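Local coordinates for putative cell surface protein (Streptococcus pyogenes, PDB 4OFQ) that probably serves as a streptococcal surface adhesin of the antigen I/II family, its C-terminal region forming beta-sandwich domains, one of which holds a calcium ion, at residues A[96-102]-A[127-133]; A[217-223]-A[310-316]. One frame throughout, in Å; residues are numbered along the deposited sequence.

Contact 1: residues A[96-102]-A[127-133]; sequences LLEMRHV and FYMWVAK
An antiparallel edge pairing closes one side of a mixed sheet in the antigen I/II C2-terminal domain: strand 97-102 is outermost, strand 127-132 next inward and itself bonded to strand 64-70. The axes come within 4.2 Å at 159°. Hydrogen-bonded pairs Glu98-Val131, Arg100-Met129 and Val102-Phe127 alternate with non-hydrogen-bonded Leu97-Ala132, Met99-Trp130 and His101-Tyr128; Glu98 N to Val131 O is 2.7 Å, Met129 N to Arg100 O 2.9 Å, and Lys133 N to Leu96 O (2.9 Å) extends the ladder. In this beta-sandwich domain the face bearing Leu97, Met99, Tyr128 and Trp130 packs on strand 80-87, whereas Phe127, Met129 and Val131 meet helix 110-119. His101 (chi1 t) and Tyr128 (chi1 m) form an offset stack, centroids 4.0 Å apart and planes at 5°. Met99 (chi1 and chi2 t, chi3 m) makes Met-aromatic contacts, SD 4.7 Å from the Trp130 five-membered-ring centroid. Val102 CB makes a CH-pi contact 3.9 Å from the centroid of the Phe127 ring, near the bound calcium. Arg100 NE salt-bridges Glu98 OE1 at 2.9 Å.

Contact 2: residues A[217-223]-A[310-316]; sequences VTYRLEG and ADAFVVV
Strands 216-222 and 310-318 are the central neighbours of a four-stranded antiparallel sheet in this beta-sandwich protein's C-terminal domain, flanked by strands 194-198 and 248-257. The segment axes approach to 4.6 Å at 158°. Three hydrogen-bonded pairs each satisfy both amides and both carbonyls: Val217 N to Val316 O and Val316 N to Val217 O are 3.0 Å, Tyr219 N to Val314 O and Val314 N to Tyr219 O 2.8 Å, Leu221 N to Ala312 O 2.7 Å and Ala312 N to Leu221 O 3.0 Å. The alternate backbone groups bond outward, Arg220 to Asp196 and Phe313 to Lys254. At the ladder's end Gly223 N donates to Asp311 OD1 at 3.2 Å and weakly to Ala310 O at 3.1 Å.

Val217, Tyr219, Leu221, Ala312, Val314 and Val316 share the apolar face, where Val217 CG2 meets Val316 CG2 at 3.6 Å and Leu221 packs on Phe239; Tyr219 OH bonds Asp248. On the other face Arg220 (chi1 and chi2 t, chi3 p) passes Phe313 (CD to CE2, 3.6 Å) and forms salt bridges from NH1 to Asp311 OD2 and from NH2 to Glu222 OE2, both 3.0 Å and weak as hydrogen bonds, in a three-residue network. One water donates to Glu222 OE2 and Asp311 OD2, 4.4 Å apart; another to Gly223 O and Asp311 OD1. Arginine and water thus offset the repulsion between these carboxylates.

Both contacts are antiparallel strand pairs with nearly the same crossing, but they belong to different domains and share no strand: their centres are 53 Å apart, on opposite sides of the chain's centre, with nearest atoms about 34 Å apart. Contact 1 involves an outermost strand and is only partly buried, three of its fourteen residues being exposed; contact 2 joins two inner strands, with eleven buried and none exposed. Chemistry follows position. Aromatic and sulfur groups dominate the side-chain packing of contact 1, and its ion pair stays within segment 96-102. In contact 2, largely aliphatic packing accompanies a salt-bridge network that spans both strands.

Contact 1: residues A[96-102]-A[127-133]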
loop_
_atom_site.group_PDB
_atom_site.type_symbol
_atom_site.label_atom_id
_atom_site.label_comp_id
_atom_site.label_asym_id
_atom_site.label_seq_id
_atom_site.Cartn_x
_atom_site.Cartn_y
_atom_site.Cartn_z
ATOM N N LEU A 96 7.218 -29.615 2.559
ATOM C CA LEU A 96 6.224 -30.647 2.863
ATOM C C LEU A 96 4.879 -30.330 2.237
ATOM O O LEU A 96 3.930 -31.120 2.365
ATOM C CB LEU A 96 6.038 -30.782 4.372
ATOM C CG LEU A 96 7.312 -31.011 5.179
ATOM C CD1 LEU A 96 6.960 -31.225 6.637
ATOM C CD2 LEU A 96 8.108 -32.190 4.626
ATOM N N LEU A 97 4.799 -29.169 1.579
ATOM C CA LEU A 97 3.542 -28.656 1.040
ATOM C C LEU A 97 3.655 -28.348 -0.442
ATOM O O LEU A 97 4.614 -27.699 -0.878
ATOM C CB LEU A 97 3.163 -27.341 1.747
ATOM C CG LEU A 97 3.023 -27.370 3.270
ATOM C CD1 LEU A 97 2.948 -25.945 3.799
ATOM C CD2 LEU A 97 1.777 -28.149 3.661
ATOM N N GLU A 98 2.657 -28.778 -1.208
ATOM C CA GLU A 98 2.547 -28.371 -2.597
ATOM C C GLU A 98 2.044 -26.944 -2.594
ATOM O O GLU A 98 1.014 -26.656 -1.987
ATOM C CB GLU A 98 1.525 -29.228 -3.335
ATOM C CG GLU A 98 1.827 -30.715 -3.336
ATOM C CD GLU A 98 0.989 -31.470 -4.343
ATOM O OE1 GLU A 98 -0.063 -30.929 -4.756
ATOM O OE2 GLU A 98 1.386 -32.598 -4.719
ATOM N N MET A 99 2.767 -26.050 -3.255
ATOM C CA MET A 99 2.294 -24.679 -3.410
ATOM C C MET A 99 1.696 -24.518 -4.802
ATOM O O MET A 99 2.409 -24.637 -5.799
ATOM C CB MET A 99 3.429 -23.670 -3.218
ATOM C CG MET A 99 2.953 -22.227 -3.373
ATOM S SD MET A 99 4.203 -20.981 -2.981
ATOM C CE MET A 99 4.859 -21.549 -1.434
ATOM N N ARG A 100 0.390 -24.259 -4.872
ATOM C CA ARG A 100 -0.302 -24.182 -6.158
ATOM C C ARG A 100 -0.940 -22.815 -6.356
ATOM O O ARG A 100 -1.785 -22.392 -5.559
ATOM C CB ARG A 100 -1.380 -25.284 -6.270
ATOM C CG ARG A 100 -0.830 -26.696 -6.399
ATOM C CD ARG A 100 -1.983 -27.698 -6.323
ATOM N NE ARG A 100 -1.534 -29.079 -6.430
ATOM C CZ ARG A 100 -1.692 -29.831 -7.515
ATOM N NH1 ARG A 100 -2.291 -29.336 -8.596
ATOM N NH2 ARG A 100 -1.248 -31.078 -7.517
ATOM N N HIS A 101 -0.538 -22.118 -7.414
ATOM C CA HIS A 101 -1.141 -20.834 -7.714
ATOM C C HIS A 101 -2.315 -21.145 -8.625
ATOM O O HIS A 101 -2.129 -21.463 -9.807
ATOM C CB HIS A 101 -0.146 -19.891 -8.401
ATOM C CG HIS A 101 -0.611 -18.467 -8.458
ATOM N ND1 HIS A 101 0.052 -17.495 -9.172
ATOM C CD2 HIS A 101 -1.685 -17.855 -7.898
ATOM C CE1 HIS A 101 -0.579 -16.341 -9.038
ATOM N NE2 HIS A 101 -1.636 -16.532 -8.268
ATOM N N VAL A 102 -3.522 -21.097 -8.073
ATOM C CA VAL A 102 -4.709 -21.458 -8.845
ATOM C C VAL A 102 -5.374 -20.224 -9.461
ATOM O O VAL A 102 -5.972 -19.410 -8.752
ATOM C CB VAL A 102 -5.717 -22.220 -7.987
ATOM C CG1 VAL A 102 -6.931 -22.604 -8.826
ATOM C CG2 VAL A 102 -5.044 -23.452 -7.388
ATOM N N PHE A 127 -6.436 -17.818 -6.281
ATOM C CA PHE A 127 -5.995 -18.047 -4.920
ATOM C C PHE A 127 -4.732 -18.900 -4.928
ATOM O O PHE A 127 -4.377 -19.481 -5.956
ATOM C CB PHE A 127 -7.116 -18.701 -4.090
ATOM C CG PHE A 127 -7.594 -20.022 -4.625
ATOM C CD1 PHE A 127 -8.565 -20.073 -5.617
ATOM C CD2 PHE A 127 -7.112 -21.224 -4.095
ATOM C CE1 PHE A 127 -9.033 -21.315 -6.097
ATOM C CE2 PHE A 127 -7.579 -22.467 -4.565
ATOM C CZ PHE A 127 -8.534 -22.500 -5.564
ATOM N N TYR A 128 -4.024 -18.924 -3.803
ATOM C CA TYR A 128 -2.975 -19.908 -3.602
ATOM C C TYR A 128 -3.491 -20.976 -2.672
ATOM O O TYR A 128 -4.261 -20.690 -1.751
ATOM C CB TYR A 128 -1.761 -19.297 -2.930
ATOM C CG TYR A 128 -0.846 -18.563 -3.862
ATOM C CD1 TYR A 128 -1.002 -17.200 -4.079
ATOM C CD2 TYR A 128 0.178 -19.237 -4.529
ATOM C CE1 TYR A 128 -0.143 -16.513 -4.939
ATOM C CE2 TYR A 128 1.035 -18.561 -5.386
ATOM C CZ TYR A 128 0.861 -17.204 -5.580
ATOM O OH TYR A 128 1.694 -16.521 -6.425
ATOM N N MET A 129 -3.070 -22.211 -2.914
ATOM C CA MET A 129 -3.348 -23.277 -1.969
ATOM C C MET A 129 -2.064 -24.021 -1.634
ATOM O O MET A 129 -1.174 -24.135 -2.480
ATOM C CB MET A 129 -4.476 -24.207 -2.460
ATOM C CG MET A 129 -4.198 -24.990 -3.733
ATOM S SD MET A 129 -5.688 -25.804 -4.384
ATOM C CE MET A 129 -6.270 -26.728 -2.961
ATOM N N TRP A 130 -1.948 -24.468 -0.383
ATOM C CA TRP A 130 -0.826 -25.305 0.043
ATOM C C TRP A 130 -1.395 -26.660 0.465
ATOM O O TRP A 130 -2.333 -26.726 1.274
ATOM C CB TRP A 130 -0.077 -24.657 1.209
ATOM C CG TRP A 130 0.758 -23.498 0.813
ATOM C CD1 TRP A 130 2.080 -23.519 0.493
ATOM C CD2 TRP A 130 0.329 -22.134 0.665
ATOM N NE1 TRP A 130 2.507 -22.248 0.176
ATOM C CE2 TRP A 130 1.453 -21.382 0.274
ATOM C CE3 TRP A 130 -0.894 -21.475 0.845
ATOM C CZ2 TRP A 130 1.393 -20.000 0.037
ATOM C CZ3 TRP A 130 -0.947 -20.093 0.610
ATOM C CH2 TRP A 130 0.190 -19.381 0.221
ATOM N N VAL A 131 -0.866 -27.741 -0.112
ATOM C CA VAL A 131 -1.420 -29.078 0.112
ATOM C C VAL A 131 -0.358 -29.957 0.741
ATOM O O VAL A 131 0.753 -30.057 0.219
ATOM C CB VAL A 131 -1.882 -29.731 -1.215
ATOM C CG1 VAL A 131 -2.470 -31.140 -0.964
ATOM C CG2 VAL A 131 -2.889 -28.827 -1.931
ATOM N N ALA A 132 -0.669 -30.581 1.872
ATOM C CA ALA A 132 0.298 -31.512 2.463
ATOM C C ALA A 132 0.603 -32.657 1.492
ATOM O O ALA A 132 -0.308 -33.387 1.089
ATOM C CB ALA A 132 -0.231 -32.065 3.774
ATOM N N LYS A 133 1.881 -32.817 1.144
ATOM C CA LYS A 133 2.318 -33.873 0.227
ATOM C C LYS A 133 2.123 -35.293 0.778
ATOM O O LYS A 133 1.896 -36.243 0.016
ATOM C CB LYS A 133 3.793 -33.678 -0.143
ATOM C CG LYS A 133 4.107 -32.371 -0.857
ATOM C CD LYS A 133 5.603 -32.290 -1.135
ATOM C CE LYS A 133 5.978 -30.972 -1.762
ATOM N NZ LYS A 133 7.439 -30.963 -2.066
HETATM O O HOH W 1 7.175 -27.800 -2.068
#

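Contact 2: residues A[217-223]-A[310-316]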
loop_
_atom_site.group_PDB
_atom_site.type_symbol
_atom_site.label_atom_id
_atom_site.label_comp_id
_atom_site.label_asym_id
_atom_site.label_seq_id
_atom_site.Cartn_x
_atom_site.Cartn_y
_atom_site.Cartn_z
ATOM N N VAL A 217 4.121 35.617 -12.174
ATOM C CA VAL A 217 3.006 34.738 -11.873
ATOM C C VAL A 217 3.421 33.756 -10.795
ATOM O O VAL A 217 4.605 33.519 -10.559
ATOM C CB VAL A 217 2.434 33.969 -13.096
ATOM C CG1 VAL A 217 2.146 34.917 -14.270
ATOM C CG2 VAL A 217 3.348 32.820 -13.506
ATOM N N THR A 218 2.425 33.200 -10.134
ATOM C CA THR A 218 2.688 32.275 -9.053
ATOM C C THR A 218 2.067 30.936 -9.356
ATOM O O THR A 218 0.876 30.853 -9.644
ATOM C CB THR A 218 2.073 32.798 -7.746
ATOM O OG1 THR A 218 2.708 34.031 -7.391
ATOM C CG2 THR A 218 2.263 31.795 -6.642
ATOM N N TYR A 219 2.863 29.874 -9.264
ATOM C CA TYR A 219 2.300 28.535 -9.407
ATOM C C TYR A 219 2.030 27.981 -8.015
ATOM O O TYR A 219 2.873 28.091 -7.121
ATOM C CB TYR A 219 3.249 27.598 -10.161
ATOM C CG TYR A 219 3.463 27.971 -11.610
ATOM C CD1 TYR A 219 2.417 27.929 -12.516
ATOM C CD2 TYR A 219 4.720 28.374 -12.072
ATOM C CE1 TYR A 219 2.611 28.269 -13.853
ATOM C CE2 TYR A 219 4.917 28.723 -13.392
ATOM C CZ TYR A 219 3.860 28.674 -14.274
ATOM O OH TYR A 219 4.051 29.033 -15.590
ATOM N N ARG A 220 0.852 27.399 -7.831
ATOM C CA ARG A 220 0.585 26.673 -6.598
ATOM C C ARG A 220 0.675 25.174 -6.866
ATOM O O ARG A 220 -0.071 24.630 -7.705
ATOM C CB ARG A 220 -0.795 26.990 -6.042
ATOM C CG ARG A 220 -1.059 26.230 -4.750
ATOM C CD ARG A 220 -2.376 26.624 -4.126
ATOM N NE ARG A 220 -3.508 25.962 -4.760
ATOM C CZ ARG A 220 -4.418 25.255 -4.097
ATOM N NH1 ARG A 220 -4.322 25.108 -2.780
ATOM N NH2 ARG A 220 -5.424 24.688 -4.752
ATOM N N LEU A 221 1.593 24.513 -6.169
ATOM C CA LEU A 221 1.696 23.066 -6.253
ATOM C C LEU A 221 1.004 22.493 -5.027
ATOM O O LEU A 221 1.545 22.549 -3.929
ATOM C CB LEU A 221 3.165 22.631 -6.305
ATOM C CG LEU A 221 4.088 23.443 -7.226
ATOM C CD1 LEU A 221 5.521 22.848 -7.253
ATOM C CD2 LEU A 221 3.499 23.518 -8.645
ATOM N N GLU A 222 -0.203 21.966 -5.204
ATOM C CA GLU A 222 -1.000 21.516 -4.059
ATOM C C GLU A 222 -0.649 20.074 -3.705
ATOM O O GLU A 222 -0.905 19.162 -4.490
ATOM C CB GLU A 222 -2.501 21.621 -4.369
ATOM C CG GLU A 222 -3.374 21.306 -3.161
ATOM C CD GLU A 222 -4.862 21.421 -3.445
ATOM O OE1 GLU A 222 -5.382 20.612 -4.244
ATOM O OE2 GLU A 222 -5.512 22.316 -2.854
ATOM N N GLY A 223 -0.050 19.869 -2.538
ATOM C CA GLY A 223 0.335 18.520 -2.129
ATOM C C GLY A 223 -0.847 17.687 -1.657
ATOM O O GLY A 223 -1.866 18.209 -1.203
ATOM N N ALA A 310 1.174 19.793 2.571
ATOM C CA ALA A 310 1.750 21.113 2.346
ATOM C C ALA A 310 1.519 21.541 0.907
ATOM O O ALA A 310 1.414 20.691 0.011
ATOM C CB ALA A 310 3.246 21.097 2.660
ATOM N N ASP A 311 1.432 22.856 0.700
ATOM C CA ASP A 311 1.401 23.440 -0.639
ATOM C C ASP A 311 2.677 24.231 -0.854
ATOM O O ASP A 311 3.163 24.912 0.064
ATOM C CB ASP A 311 0.230 24.409 -0.808
ATOM C CG ASP A 311 -1.104 23.709 -0.915
ATOM O OD1 ASP A 311 -1.130 22.457 -0.980
ATOM O OD2 ASP A 311 -2.129 24.422 -0.916
ATOM N N ALA A 312 3.216 24.149 -2.068
ATOM C CA ALA A 312 4.345 24.981 -2.451
ATOM C C ALA A 312 3.867 26.086 -3.385
ATOM O O ALA A 312 3.011 25.860 -4.241
ATOM C CB ALA A 312 5.421 24.144 -3.122
ATOM N N PHE A 313 4.403 27.287 -3.204
ATOM C CA PHE A 313 4.095 28.391 -4.106
ATOM C C PHE A 313 5.377 28.839 -4.753
ATOM O O PHE A 313 6.313 29.258 -4.067
ATOM C CB PHE A 313 3.471 29.564 -3.353
ATOM C CG PHE A 313 2.143 29.243 -2.750
ATOM C CD1 PHE A 313 2.062 28.594 -1.534
ATOM C CD2 PHE A 313 0.969 29.548 -3.424
ATOM C CE1 PHE A 313 0.831 28.278 -0.977
ATOM C CE2 PHE A 313 -0.261 29.243 -2.870
ATOM C CZ PHE A 313 -0.328 28.604 -1.643
ATOM N N VAL A 314 5.402 28.782 -6.078
ATOM C CA VAL A 314 6.604 29.076 -6.834
ATOM C C VAL A 314 6.379 30.330 -7.667
ATOM O O VAL A 314 5.472 30.368 -8.503
ATOM C CB VAL A 314 6.977 27.885 -7.749
ATOM C CG1 VAL A 314 8.163 28.236 -8.628
ATOM C CG2 VAL A 314 7.286 26.659 -6.897
ATOM N N VAL A 315 7.202 31.347 -7.421
ATOM C CA VAL A 315 7.047 32.647 -8.063
ATOM C C VAL A 315 8.043 32.763 -9.210
ATOM O O VAL A 315 9.231 32.525 -9.016
ATOM C CB VAL A 315 7.282 33.787 -7.060
ATOM C CG1 VAL A 315 7.223 35.115 -7.757
ATOM C CG2 VAL A 315 6.244 33.732 -5.934
ATOM N N VAL A 316 7.549 33.091 -10.410
ATOM C CA VAL A 316 8.402 33.247 -11.584
ATOM C C VAL A 316 8.129 34.582 -12.278
ATOM O O VAL A 316 7.077 35.191 -12.081
ATOM C CB VAL A 316 8.212 32.086 -12.615
ATOM C CG1 VAL A 316 8.362 30.726 -11.930
ATOM C CG2 VAL A 316 6.848 32.189 -13.303
HETATM O O HOH W 2 -4.559 23.422 -0.191
HETATM O O HOH W 3 -2.244 20.373 0.510
#